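Local coordinates for protein endoglucanase (Clostridium thermocellum, PDB 2E4T) that hydrolyses internal beta-1,4-glucosidic bonds in cellulose and xyloglucan, this chain being the family 44 glycoside hydrolase part, with its TIM barrel, of a longer multidomain enzyme, at residues F145-D150 against V162-N167; N52-F57 against D154-D159; Y169-T174 against K220-A225. All coordinates share one frame; numbering follows the deposited sequence.

Interaction 1 (F145-D150 against V162-N167); sequences FSLTPD and VNYLVN. With CA (calcium ion), chain C.
The phenyl ring of F145 carries N163 on one face: N163 CB lies 4.1 Å from the centroid of the F145 ring, a CH-pi contact, and the amide beyond it leans at 29° to the ring plane, with N163 CG 3.4 Å from F145 CD2. N163 gets there with CG anti to its backbone N (chi1 179°). Y164 is met differently, at its rim, where the carbonyl O of L147 lies near the ring plane, 3.4 Å from Y164 CE1. The L147 side chain runs on to the next turn of the helix and crosses N167 at about a right angle, CD1 3.5 Å from N167 OD1. No direct hydrogen bond joins the segments; instead a water donates to S146 O and accepts from N163 ND2, its oxygen 2.9 Å from N163 ND2. Within the loop, S146 OG accepts from T148 N at 2.9 Å, an ST turn, and D150 O then binds calcium. Overall this is a surface contact: the loop between strands 134-138 and 155-157 lies against helix 158-169, whose V162 and L165 touch Y181 of barrel strand 180-183, while V221 of helix 204-221 touches both F145 and N163.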
# COMPACT_ATOMS: atom_id res chain seq x y z
N PHE A 145 -25.00 -16.54 -13.50
CA PHE A 145 -24.94 -15.76 -12.28
C PHE A 145 -26.33 -15.34 -11.80
O PHE A 145 -27.23 -15.07 -12.63
CB PHE A 145 -24.13 -14.48 -12.49
CG PHE A 145 -22.69 -14.71 -12.88
CD1 PHE A 145 -21.93 -15.69 -12.25
CD2 PHE A 145 -22.10 -13.91 -13.85
CE1 PHE A 145 -20.59 -15.85 -12.61
CE2 PHE A 145 -20.76 -14.07 -14.19
CZ PHE A 145 -20.02 -15.04 -13.57
N SER A 146 -26.43 -15.15 -10.49
CA SER A 146 -27.58 -14.52 -9.88
C SER A 146 -27.12 -13.37 -9.00
O SER A 146 -26.03 -13.43 -8.39
CB SER A 146 -28.31 -15.52 -9.01
OG SER A 146 -29.41 -14.90 -8.39
N LEU A 147 -27.98 -12.34 -8.90
CA LEU A 147 -27.79 -11.27 -7.89
C LEU A 147 -28.28 -11.66 -6.50
O LEU A 147 -28.05 -10.91 -5.53
CB LEU A 147 -28.45 -9.99 -8.34
CG LEU A 147 -27.97 -9.45 -9.68
CD1 LEU A 147 -28.75 -8.20 -10.07
CD2 LEU A 147 -26.46 -9.13 -9.68
N THR A 148 -28.94 -12.81 -6.41
CA THR A 148 -29.39 -13.34 -5.12
C THR A 148 -28.74 -14.71 -4.99
O THR A 148 -29.34 -15.75 -5.33
CB THR A 148 -30.91 -13.46 -5.01
OG1 THR A 148 -31.44 -14.16 -6.13
CG2 THR A 148 -31.55 -12.14 -5.06
N PRO A 149 -27.45 -14.74 -4.60
CA PRO A 149 -26.75 -16.02 -4.56
C PRO A 149 -27.40 -16.96 -3.58
O PRO A 149 -28.05 -16.55 -2.62
CB PRO A 149 -25.34 -15.62 -4.09
CG PRO A 149 -25.51 -14.34 -3.32
CD PRO A 149 -26.57 -13.63 -4.16
N ASP A 150 -27.26 -18.24 -3.85
CA ASP A 150 -27.89 -19.28 -3.03
C ASP A 150 -27.11 -19.51 -1.76
O ASP A 150 -26.01 -20.02 -1.81
CB ASP A 150 -27.99 -20.56 -3.84
CG ASP A 150 -28.72 -21.67 -3.14
OD1 ASP A 150 -29.12 -21.51 -1.94
OD2 ASP A 150 -28.99 -22.70 -3.80
N VAL A 162 -17.87 -10.82 -8.11
CA VAL A 162 -17.45 -9.72 -8.99
C VAL A 162 -18.60 -9.26 -9.87
O VAL A 162 -18.82 -8.06 -10.08
CB VAL A 162 -16.20 -10.11 -9.79
CG1 VAL A 162 -15.84 -9.02 -10.80
CG2 VAL A 162 -15.04 -10.36 -8.84
N ASN A 163 -19.38 -10.21 -10.41
CA ASN A 163 -20.52 -9.82 -11.26
C ASN A 163 -21.51 -8.93 -10.46
O ASN A 163 -22.06 -7.96 -11.01
CB ASN A 163 -21.23 -11.09 -11.76
CG ASN A 163 -22.42 -10.73 -12.61
OD1 ASN A 163 -22.26 -10.27 -13.76
ND2 ASN A 163 -23.63 -10.86 -12.05
N TYR A 164 -21.76 -9.25 -9.19
CA TYR A 164 -22.66 -8.44 -8.38
C TYR A 164 -22.14 -7.00 -8.28
O TYR A 164 -22.91 -6.01 -8.40
CB TYR A 164 -22.81 -9.09 -7.00
CG TYR A 164 -23.76 -8.38 -6.09
CD1 TYR A 164 -25.07 -8.84 -5.99
CD2 TYR A 164 -23.38 -7.29 -5.29
CE1 TYR A 164 -26.01 -8.22 -5.16
CE2 TYR A 164 -24.33 -6.67 -4.47
CZ TYR A 164 -25.65 -7.13 -4.43
OH TYR A 164 -26.53 -6.46 -3.59
N LEU A 165 -20.84 -6.88 -8.04
CA LEU A 165 -20.20 -5.55 -7.91
C LEU A 165 -20.25 -4.78 -9.25
O LEU A 165 -20.57 -3.58 -9.26
CB LEU A 165 -18.77 -5.71 -7.42
CG LEU A 165 -18.67 -6.30 -6.02
CD1 LEU A 165 -17.18 -6.58 -5.70
CD2 LEU A 165 -19.28 -5.45 -4.94
N VAL A 166 -19.91 -5.45 -10.34
CA VAL A 166 -19.93 -4.79 -11.66
C VAL A 166 -21.36 -4.39 -12.03
O VAL A 166 -21.58 -3.31 -12.60
CB VAL A 166 -19.34 -5.73 -12.73
CG1 VAL A 166 -19.53 -5.20 -14.13
CG2 VAL A 166 -17.86 -5.91 -12.43
N ASN A 167 -22.35 -5.23 -11.71
CA ASN A 167 -23.74 -4.87 -11.94
C ASN A 167 -24.10 -3.58 -11.20
O ASN A 167 -24.82 -2.72 -11.73
CB ASN A 167 -24.63 -6.03 -11.51
CG ASN A 167 -26.10 -5.70 -11.70
OD1 ASN A 167 -26.77 -5.33 -10.71
ND2 ASN A 167 -26.56 -5.70 -12.91
CA CA C . -23.71 -20.29 -2.10
O HOH W 1 -23.90 -11.82 -9.34
O HOH W 2 -24.07 -20.43 -4.44
O HOH W 3 -23.51 -21.19 0.11

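Interaction 2 (N52-F57 against D154-D159); sequences NWENNF and DYVYMD. With CA (calcium ion), chain C.
E54 and Y155 meet through a calcium ion, in a buried contact between the loop that follows barrel strand 40-43 and the edge strand 155-157 of a small three-stranded sheet. The E54 carboxylate grips the metal with both oxygens, OE1 at 2.5 Å from calcium, and the carbonyl O of Y155 binds it at 2.3 Å. D150 O, D153 OD1 and two waters complete seven ligands. Extension of the E54 chain, with CD anti to CA (chi2 -175°), carries the carboxylate past V156, which slides by in the opposite direction.

V156 is the apolar half of the contact. Its CG1 presses on W53 CD1 at 3.4 Å, while its other methyl, CG2, faces the N52 amide, 3.6 Å from N52 OD1, and also E54 CD. The W53 indole, met at CD1 by V156, also stacks on F161. An Asx turn shapes the loop here: N52 OD1 accepts from E54 N at 2.8 Å, the donor tilted 31° out of the amide carbonyl plane, while N52 ND2 is bonded to S116 O.

Y157 is the N-cap residue of helix 158-169, so the strand passes straight into the helix. A water next to this junction accepts from Y157 N, with its oxygen 2.8 Å from Y157 N, takes a weak bond from W53 NE1, and donates to E54 OE2 at 2.7 Å, an oxygen of the carboxylate whose charge the calcium would offset in part.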
# COMPACT_ATOMS: atom_id res chain seq x y z
N ASN A 52 -17.38 -14.14 3.48
CA ASN A 52 -18.35 -14.74 2.59
C ASN A 52 -19.27 -13.65 2.06
O ASN A 52 -20.10 -13.12 2.80
CB ASN A 52 -19.14 -15.79 3.36
CG ASN A 52 -20.15 -16.52 2.51
OD1 ASN A 52 -20.55 -16.05 1.44
ND2 ASN A 52 -20.57 -17.70 3.00
N TRP A 53 -19.15 -13.30 0.76
CA TRP A 53 -19.94 -12.20 0.24
C TRP A 53 -21.46 -12.49 0.28
O TRP A 53 -22.27 -11.56 0.22
CB TRP A 53 -19.52 -11.86 -1.20
CG TRP A 53 -20.03 -12.81 -2.25
CD1 TRP A 53 -19.53 -14.03 -2.57
CD2 TRP A 53 -21.13 -12.56 -3.14
NE1 TRP A 53 -20.26 -14.59 -3.62
CE2 TRP A 53 -21.23 -13.70 -3.97
CE3 TRP A 53 -22.01 -11.49 -3.34
CZ2 TRP A 53 -22.18 -13.77 -5.02
CZ3 TRP A 53 -22.94 -11.56 -4.36
CH2 TRP A 53 -23.01 -12.69 -5.18
N GLU A 54 -21.83 -13.78 0.33
CA GLU A 54 -23.26 -14.08 0.27
C GLU A 54 -24.00 -13.66 1.52
O GLU A 54 -25.18 -13.32 1.46
CB GLU A 54 -23.48 -15.58 0.04
CG GLU A 54 -22.82 -16.10 -1.23
CD GLU A 54 -23.16 -17.57 -1.51
OE1 GLU A 54 -23.65 -18.28 -0.57
OE2 GLU A 54 -22.94 -18.04 -2.66
N ASN A 55 -23.31 -13.75 2.68
CA ASN A 55 -23.97 -13.48 3.99
C ASN A 55 -23.18 -12.56 4.88
O ASN A 55 -23.65 -12.23 5.97
CB ASN A 55 -24.30 -14.80 4.68
CG ASN A 55 -23.07 -15.62 4.89
OD1 ASN A 55 -21.95 -15.11 5.00
ND2 ASN A 55 -23.27 -16.94 4.97
N ASN A 56 -21.99 -12.09 4.45
CA ASN A 56 -21.16 -11.11 5.17
C ASN A 56 -20.45 -11.65 6.41
O ASN A 56 -19.79 -10.84 7.09
CB ASN A 56 -21.91 -9.82 5.47
CG ASN A 56 -22.42 -9.20 4.20
OD1 ASN A 56 -21.63 -8.72 3.35
ND2 ASN A 56 -23.73 -9.20 4.03
N PHE A 57 -20.55 -12.94 6.70
CA PHE A 57 -19.80 -13.48 7.81
C PHE A 57 -18.32 -13.57 7.44
O PHE A 57 -17.94 -13.61 6.26
CB PHE A 57 -20.34 -14.85 8.22
CG PHE A 57 -21.79 -14.79 8.65
CD1 PHE A 57 -22.21 -13.90 9.62
CD2 PHE A 57 -22.73 -15.69 8.15
CE1 PHE A 57 -23.53 -13.88 10.05
CE2 PHE A 57 -24.05 -15.68 8.54
CZ PHE A 57 -24.45 -14.77 9.50
N ASP A 154 -23.42 -25.43 -0.95
CA ASP A 154 -22.12 -25.67 -0.31
C ASP A 154 -20.98 -24.76 -0.81
O ASP A 154 -19.85 -24.89 -0.33
CB ASP A 154 -21.68 -27.14 -0.50
CG ASP A 154 -22.61 -28.12 0.17
OD1 ASP A 154 -23.35 -27.69 1.09
OD2 ASP A 154 -22.53 -29.32 -0.19
N TYR A 155 -21.29 -23.83 -1.73
CA TYR A 155 -20.26 -23.14 -2.50
C TYR A 155 -20.49 -21.66 -2.51
O TYR A 155 -21.61 -21.19 -2.47
CB TYR A 155 -20.26 -23.61 -3.97
CG TYR A 155 -20.01 -25.10 -4.04
CD1 TYR A 155 -18.74 -25.60 -3.80
CD2 TYR A 155 -21.05 -26.01 -4.27
CE1 TYR A 155 -18.51 -26.94 -3.70
CE2 TYR A 155 -20.81 -27.39 -4.23
CZ TYR A 155 -19.55 -27.83 -3.93
OH TYR A 155 -19.38 -29.19 -3.90
N VAL A 156 -19.36 -20.92 -2.63
CA VAL A 156 -19.41 -19.46 -2.85
C VAL A 156 -18.52 -19.18 -4.07
O VAL A 156 -17.41 -19.72 -4.15
CB VAL A 156 -18.90 -18.74 -1.59
CG1 VAL A 156 -18.77 -17.29 -1.80
CG2 VAL A 156 -19.87 -19.02 -0.39
N TYR A 157 -19.02 -18.38 -5.00
CA TYR A 157 -18.36 -18.23 -6.29
C TYR A 157 -17.76 -16.81 -6.43
O TYR A 157 -18.48 -15.80 -6.29
CB TYR A 157 -19.36 -18.45 -7.44
CG TYR A 157 -19.93 -19.85 -7.38
CD1 TYR A 157 -19.18 -20.93 -7.80
CD2 TYR A 157 -21.22 -20.10 -6.88
CE1 TYR A 157 -19.68 -22.22 -7.75
CE2 TYR A 157 -21.72 -21.41 -6.81
CZ TYR A 157 -20.93 -22.46 -7.27
OH TYR A 157 -21.38 -23.76 -7.22
N MET A 158 -16.46 -16.75 -6.71
CA MET A 158 -15.82 -15.44 -6.83
C MET A 158 -16.28 -14.66 -8.06
O MET A 158 -16.45 -13.43 -7.96
CB MET A 158 -14.29 -15.53 -6.79
CG MET A 158 -13.75 -15.97 -5.43
SD MET A 158 -14.19 -14.84 -4.09
CE MET A 158 -15.56 -15.71 -3.34
N ASP A 159 -16.43 -15.31 -9.20
CA ASP A 159 -16.87 -14.56 -10.36
C ASP A 159 -18.30 -14.00 -10.15
O ASP A 159 -18.60 -12.91 -10.63
CB ASP A 159 -16.68 -15.33 -11.68
CG ASP A 159 -17.44 -16.64 -11.79
OD1 ASP A 159 -18.07 -17.14 -10.84
OD2 ASP A 159 -17.32 -17.19 -12.95
CA CA C . -23.71 -20.29 -2.10
O HOH W 4 -21.56 -17.11 -4.83
O HOH W 2 -24.07 -20.43 -4.44
O HOH W 3 -23.51 -21.19 0.11

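Interaction 3 (Y169-T174 against K220-A225); sequences YGNAST and KVDPYA
D222 reaches across to the backbone of A172: its OD2 accepts from A172 N at 2.7 Å through the syn lone pair, with an N-H...O angle of 143°. CG of D222 stands anti to its backbone N (chi1 -171°), directed at segment 169-174; the carboxylate serves both segments, because OD1 takes Y224 N at 2.9 Å from above the carboxylate plane. N171 folds back instead. With its CG between backbone N and carbonyl carbon (chi1 71°), OD1 accepts from S173 N at 2.8 Å and also from S173 OG, both donors in the plane of the amide carbonyl.

N171 and D222 therefore each head an Asx turn combined with a type I beta turn, N171-T174 and D222-A225. The paired turns follow helices 158-169 and 204-221 and lead toward 180-183 and 226-232, two neighbouring parallel strands of the TIM barrel. G170, with positive phi, takes segment 169-174 out of helix 158-169.

S173 CB sits over one face of the Y224 ring, offset toward the rim, a CH-pi contact 4.2 Å from the centroid, and the N171 amide crosses the ring obliquely, OD1 3.6 Å from Y224 CD2. A172 CB touches Y224 O at 3.6 Å as well as the CB atoms of Y224 and A225. T174 OG1 donates to N171 O, which also accepts from T174 N.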
# COMPACT_ATOMS: atom_id res chain seq x y z
N TYR A 169 -21.95 -1.15 -9.83
CA TYR A 169 -21.08 0.02 -9.93
C TYR A 169 -20.58 0.30 -11.33
O TYR A 169 -19.92 1.34 -11.52
CB TYR A 169 -19.87 -0.14 -9.00
CG TYR A 169 -20.24 -0.13 -7.55
CD1 TYR A 169 -20.78 0.99 -6.97
CD2 TYR A 169 -20.04 -1.26 -6.76
CE1 TYR A 169 -21.10 1.03 -5.61
CE2 TYR A 169 -20.32 -1.24 -5.42
CZ TYR A 169 -20.89 -0.11 -4.85
OH TYR A 169 -21.14 -0.13 -3.49
N GLY A 170 -20.80 -0.60 -12.28
CA GLY A 170 -20.11 -0.54 -13.54
C GLY A 170 -18.76 -1.28 -13.46
O GLY A 170 -18.25 -1.52 -12.35
N ASN A 171 -18.16 -1.56 -14.60
CA ASN A 171 -16.87 -2.21 -14.62
C ASN A 171 -15.75 -1.23 -14.24
O ASN A 171 -15.96 -0.00 -14.09
CB ASN A 171 -16.65 -2.95 -15.93
CG ASN A 171 -16.43 -2.01 -17.13
OD1 ASN A 171 -15.69 -1.06 -17.04
ND2 ASN A 171 -17.18 -2.20 -18.21
N ALA A 172 -14.54 -1.78 -14.13
CA ALA A 172 -13.39 -0.99 -13.67
C ALA A 172 -13.02 0.16 -14.57
O ALA A 172 -12.26 1.04 -14.12
CB ALA A 172 -12.20 -1.90 -13.50
N SER A 173 -13.49 0.17 -15.82
CA SER A 173 -13.19 1.30 -16.73
C SER A 173 -14.15 2.47 -16.55
O SER A 173 -13.93 3.49 -17.19
CB SER A 173 -13.21 0.86 -18.17
OG SER A 173 -14.54 0.70 -18.69
N THR A 174 -15.18 2.32 -15.72
CA THR A 174 -16.19 3.34 -15.54
C THR A 174 -15.89 4.18 -14.31
O THR A 174 -15.11 3.75 -13.43
CB THR A 174 -17.59 2.72 -15.43
OG1 THR A 174 -17.74 2.07 -14.17
CG2 THR A 174 -17.89 1.75 -16.59
N LYS A 220 -12.96 -12.58 -16.96
CA LYS A 220 -14.10 -12.88 -17.82
C LYS A 220 -15.30 -11.99 -17.50
O LYS A 220 -16.11 -11.67 -18.39
CB LYS A 220 -14.47 -14.34 -17.70
CG LYS A 220 -13.58 -15.24 -18.47
CD LYS A 220 -14.17 -16.54 -18.80
CE LYS A 220 -13.81 -17.55 -17.76
NZ LYS A 220 -14.42 -18.88 -18.13
N VAL A 221 -15.43 -11.58 -16.23
CA VAL A 221 -16.55 -10.72 -15.82
C VAL A 221 -16.20 -9.24 -16.06
O VAL A 221 -17.03 -8.47 -16.54
CB VAL A 221 -16.89 -10.94 -14.33
CG1 VAL A 221 -17.99 -10.01 -13.88
CG2 VAL A 221 -17.27 -12.41 -14.11
N ASP A 222 -14.97 -8.84 -15.68
CA ASP A 222 -14.52 -7.46 -15.79
C ASP A 222 -13.14 -7.47 -16.42
O ASP A 222 -12.13 -7.56 -15.72
CB ASP A 222 -14.49 -6.72 -14.46
CG ASP A 222 -14.23 -5.26 -14.65
OD1 ASP A 222 -13.78 -4.85 -15.76
OD2 ASP A 222 -14.46 -4.49 -13.67
N PRO A 223 -13.08 -7.37 -17.76
CA PRO A 223 -11.78 -7.41 -18.43
C PRO A 223 -10.88 -6.25 -18.06
O PRO A 223 -9.68 -6.29 -18.42
CB PRO A 223 -12.15 -7.36 -19.93
CG PRO A 223 -13.61 -7.67 -20.01
CD PRO A 223 -14.21 -7.33 -18.70
N TYR A 224 -11.44 -5.20 -17.46
CA TYR A 224 -10.68 -3.99 -17.16
C TYR A 224 -10.16 -3.99 -15.74
O TYR A 224 -9.37 -3.09 -15.36
CB TYR A 224 -11.59 -2.74 -17.35
CG TYR A 224 -12.17 -2.75 -18.74
CD1 TYR A 224 -11.43 -2.41 -19.84
CD2 TYR A 224 -13.48 -3.16 -18.95
CE1 TYR A 224 -12.00 -2.50 -21.14
CE2 TYR A 224 -14.08 -3.24 -20.21
CZ TYR A 224 -13.31 -2.94 -21.30
OH TYR A 224 -13.85 -3.00 -22.57
N ALA A 225 -10.58 -4.94 -14.91
CA ALA A 225 -10.16 -4.94 -13.50
C ALA A 225 -8.70 -5.36 -13.39
O ALA A 225 -8.24 -6.25 -14.14
CB ALA A 225 -11.06 -5.89 -12.72

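Overall arrangement
From the N terminus, the loop 52-57 after barrel strand 40-43 comes first, and interaction 2 closes a long excursion when 154-159 returns to it. Segment 145-150 lies inside that excursion and finds its partner only at 162-167, so interactions 1 and 2 cross. They share helix 158-169 and the calcium ion, and P149 and Y164 of the first pack on W53 of the second. Interaction 3 opens later, in series, as the chain leaves this helix at 169-174, and closes at 220-225, where helix 204-221 ends, strand 180-183 having been laid down in between. V221 of interaction 3 also packs on D159 of interaction 2, so the contacts join the calcium-binding loops, helix 158-169 and the end of helix 204-221.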